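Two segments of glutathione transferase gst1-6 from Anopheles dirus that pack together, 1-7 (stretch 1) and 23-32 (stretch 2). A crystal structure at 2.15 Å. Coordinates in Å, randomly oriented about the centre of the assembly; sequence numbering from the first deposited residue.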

# COMPACT_ATOMS: atom_id res chain seq x y z
N MET B 1 -23.36 8.83 -4.14
CA MET B 1 -21.96 9.05 -3.71
C MET B 1 -21.18 9.76 -4.80
O MET B 1 -21.38 9.50 -5.99
CB MET B 1 -21.30 7.70 -3.38
CG MET B 1 -21.39 6.67 -4.50
SD MET B 1 -20.92 5.00 -3.97
CE MET B 1 -22.50 4.43 -3.36
N ASP B 2 -20.31 10.69 -4.41
CA ASP B 2 -19.51 11.42 -5.39
C ASP B 2 -18.18 10.71 -5.58
O ASP B 2 -17.63 10.12 -4.64
CB ASP B 2 -19.26 12.87 -4.94
CG ASP B 2 -20.54 13.63 -4.69
OD1 ASP B 2 -21.56 13.33 -5.35
OD2 ASP B 2 -20.53 14.55 -3.83
N TYR B 3 -17.65 10.78 -6.80
CA TYR B 3 -16.39 10.13 -7.12
C TYR B 3 -15.49 11.05 -7.93
O TYR B 3 -15.57 11.09 -9.16
CB TYR B 3 -16.66 8.84 -7.89
CG TYR B 3 -15.44 7.99 -8.12
CD1 TYR B 3 -14.75 7.42 -7.04
CD2 TYR B 3 -14.96 7.75 -9.40
CE1 TYR B 3 -13.62 6.62 -7.24
CE2 TYR B 3 -13.83 6.95 -9.62
CZ TYR B 3 -13.17 6.39 -8.53
OH TYR B 3 -12.07 5.59 -8.74
N TYR B 4 -14.64 11.81 -7.24
CA TYR B 4 -13.71 12.70 -7.93
C TYR B 4 -12.70 11.78 -8.60
O TYR B 4 -12.13 10.90 -7.96
CB TYR B 4 -13.04 13.63 -6.92
CG TYR B 4 -14.06 14.45 -6.19
CD1 TYR B 4 -14.75 13.92 -5.09
CD2 TYR B 4 -14.42 15.71 -6.65
CE1 TYR B 4 -15.78 14.63 -4.48
CE2 TYR B 4 -15.45 16.43 -6.05
CZ TYR B 4 -16.12 15.89 -4.97
OH TYR B 4 -17.15 16.59 -4.39
N TYR B 5 -12.49 11.99 -9.90
CA TYR B 5 -11.60 11.12 -10.64
C TYR B 5 -11.29 11.62 -12.04
O TYR B 5 -11.65 12.73 -12.44
CB TYR B 5 -12.28 9.76 -10.79
CG TYR B 5 -13.30 9.80 -11.89
CD1 TYR B 5 -13.19 8.98 -13.00
CD2 TYR B 5 -14.30 10.78 -11.89
CE1 TYR B 5 -14.04 9.13 -14.09
CE2 TYR B 5 -15.16 10.93 -12.97
CZ TYR B 5 -15.02 10.11 -14.08
OH TYR B 5 -15.81 10.29 -15.19
N SER B 6 -10.63 10.74 -12.79
CA SER B 6 -10.26 10.96 -14.18
C SER B 6 -9.84 9.61 -14.74
O SER B 6 -8.92 8.99 -14.22
CB SER B 6 -9.10 11.93 -14.30
OG SER B 6 -8.73 12.06 -15.66
N LEU B 7 -10.52 9.15 -15.78
CA LEU B 7 -10.23 7.86 -16.40
C LEU B 7 -8.80 7.72 -16.91
O LEU B 7 -8.37 6.62 -17.25
CB LEU B 7 -11.17 7.60 -17.58
CG LEU B 7 -12.58 7.14 -17.21
CD1 LEU B 7 -13.40 6.93 -18.48
CD2 LEU B 7 -12.49 5.85 -16.41
N GLY B 23 -23.14 -3.09 -9.41
CA GLY B 23 -24.34 -2.28 -9.59
C GLY B 23 -24.45 -1.05 -8.71
O GLY B 23 -25.54 -0.71 -8.24
N ILE B 24 -23.33 -0.37 -8.48
CA ILE B 24 -23.34 0.82 -7.65
C ILE B 24 -23.35 2.08 -8.51
O ILE B 24 -22.57 2.20 -9.46
CB ILE B 24 -22.08 0.91 -6.72
CG1 ILE B 24 -21.92 -0.38 -5.91
CG2 ILE B 24 -22.23 2.06 -5.74
CD1 ILE B 24 -20.68 -0.38 -5.03
N THR B 25 -24.23 3.02 -8.17
CA THR B 25 -24.30 4.26 -8.92
C THR B 25 -23.28 5.25 -8.37
O THR B 25 -23.31 5.61 -7.20
CB THR B 25 -25.69 4.92 -8.86
OG1 THR B 25 -26.65 4.07 -9.51
CG2 THR B 25 -25.67 6.28 -9.56
N LEU B 26 -22.37 5.67 -9.24
CA LEU B 26 -21.36 6.63 -8.86
C LEU B 26 -21.64 7.96 -9.54
O LEU B 26 -21.76 8.03 -10.77
CB LEU B 26 -19.97 6.14 -9.28
CG LEU B 26 -19.32 4.97 -8.54
CD1 LEU B 26 -17.96 4.70 -9.14
CD2 LEU B 26 -19.18 5.29 -7.06
N ASN B 27 -21.76 9.02 -8.75
CA ASN B 27 -21.98 10.36 -9.29
C ASN B 27 -20.58 10.87 -9.63
O ASN B 27 -19.91 11.47 -8.80
CB ASN B 27 -22.65 11.27 -8.25
CG ASN B 27 -22.53 12.75 -8.59
OD1 ASN B 27 -22.66 13.15 -9.75
ND2 ASN B 27 -22.30 13.57 -7.57
N LEU B 28 -20.15 10.59 -10.86
CA LEU B 28 -18.83 10.97 -11.33
C LEU B 28 -18.57 12.47 -11.33
O LEU B 28 -19.45 13.27 -11.65
CB LEU B 28 -18.60 10.41 -12.74
CG LEU B 28 -18.20 8.94 -12.89
CD1 LEU B 28 -19.00 8.06 -11.95
CD2 LEU B 28 -18.41 8.51 -14.33
N LYS B 29 -17.34 12.84 -10.99
CA LYS B 29 -16.95 14.24 -10.97
C LYS B 29 -15.55 14.41 -11.54
O LYS B 29 -14.57 14.42 -10.80
CB LYS B 29 -17.02 14.77 -9.54
CG LYS B 29 -18.43 14.77 -8.96
CD LYS B 29 -18.49 15.52 -7.65
CE LYS B 29 -19.93 15.73 -7.21
NZ LYS B 29 -20.01 16.46 -5.90
N LYS B 30 -15.46 14.52 -12.86
CA LYS B 30 -14.16 14.67 -13.50
C LYS B 30 -13.39 15.74 -12.76
O LYS B 30 -13.87 16.85 -12.56
CB LYS B 30 -14.32 15.02 -14.99
CG LYS B 30 -14.69 13.81 -15.83
CD LYS B 30 -14.75 14.10 -17.33
CE LYS B 30 -15.16 12.83 -18.08
NZ LYS B 30 -15.29 12.99 -19.56
N THR B 31 -12.18 15.38 -12.35
CA THR B 31 -11.33 16.28 -11.59
C THR B 31 -9.94 16.41 -12.17
O THR B 31 -9.29 15.41 -12.49
CB THR B 31 -11.19 15.76 -10.15
OG1 THR B 31 -12.49 15.55 -9.58
CG2 THR B 31 -10.40 16.75 -9.30
N ASN B 32 -9.48 17.64 -12.31
CA ASN B 32 -8.13 17.91 -12.80
C ASN B 32 -7.37 18.31 -11.55
O ASN B 32 -7.35 19.48 -11.18
CB ASN B 32 -8.14 19.06 -13.81
CG ASN B 32 -6.73 19.48 -14.21
OD1 ASN B 32 -5.91 19.81 -13.36
ND2 ASN B 32 -6.46 19.47 -15.51

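Two parallel neighbouring strands, Asp2–Tyr5 and Asn27–Lys30, join edge to edge through a backbone ladder whose two faces carry different chemistry. In a parallel pair the bonds fall on alternate residues of each chain, here Met1, Tyr3 and Tyr5 on one and Asn27, Lys29 and Thr31 on the other. Asn27 N donates to Met1 O (2.8 Å), Tyr3 N to Asn27 O (3.1 Å) and Lys29 N to Tyr3 O (3.1 Å). Tyr5 N to Lys29 O is weak at 3.3 Å, but Thr31 N to Tyr5 O, at 2.7 Å, closes the ladder firmly just beyond the paired strands.

Because side chains alternate along a strand, Asp2, Tyr4, Asn27 and Lys29 share one face, and it is polar. The carboxylate of Asp2 is held at both oxygens: OD1 accepts a very short hydrogen bond from Asn27 ND2 (2.4 Å), while OD2 forms a salt bridge with Lys29 NZ (2.9 Å). Lys29 NZ also donates to Tyr4 OH (3.2 Å).

Tyr3 and Leu28 point to the other face, where Leu26 CD1 lies over the Tyr3 ring, 4.3 Å from its CG. Apolar packing continues at the amino terminus, with Met1 SD 3.6 Å from Leu26 CD2 and Met1 CE 3.4 Å from Ile24 CG2.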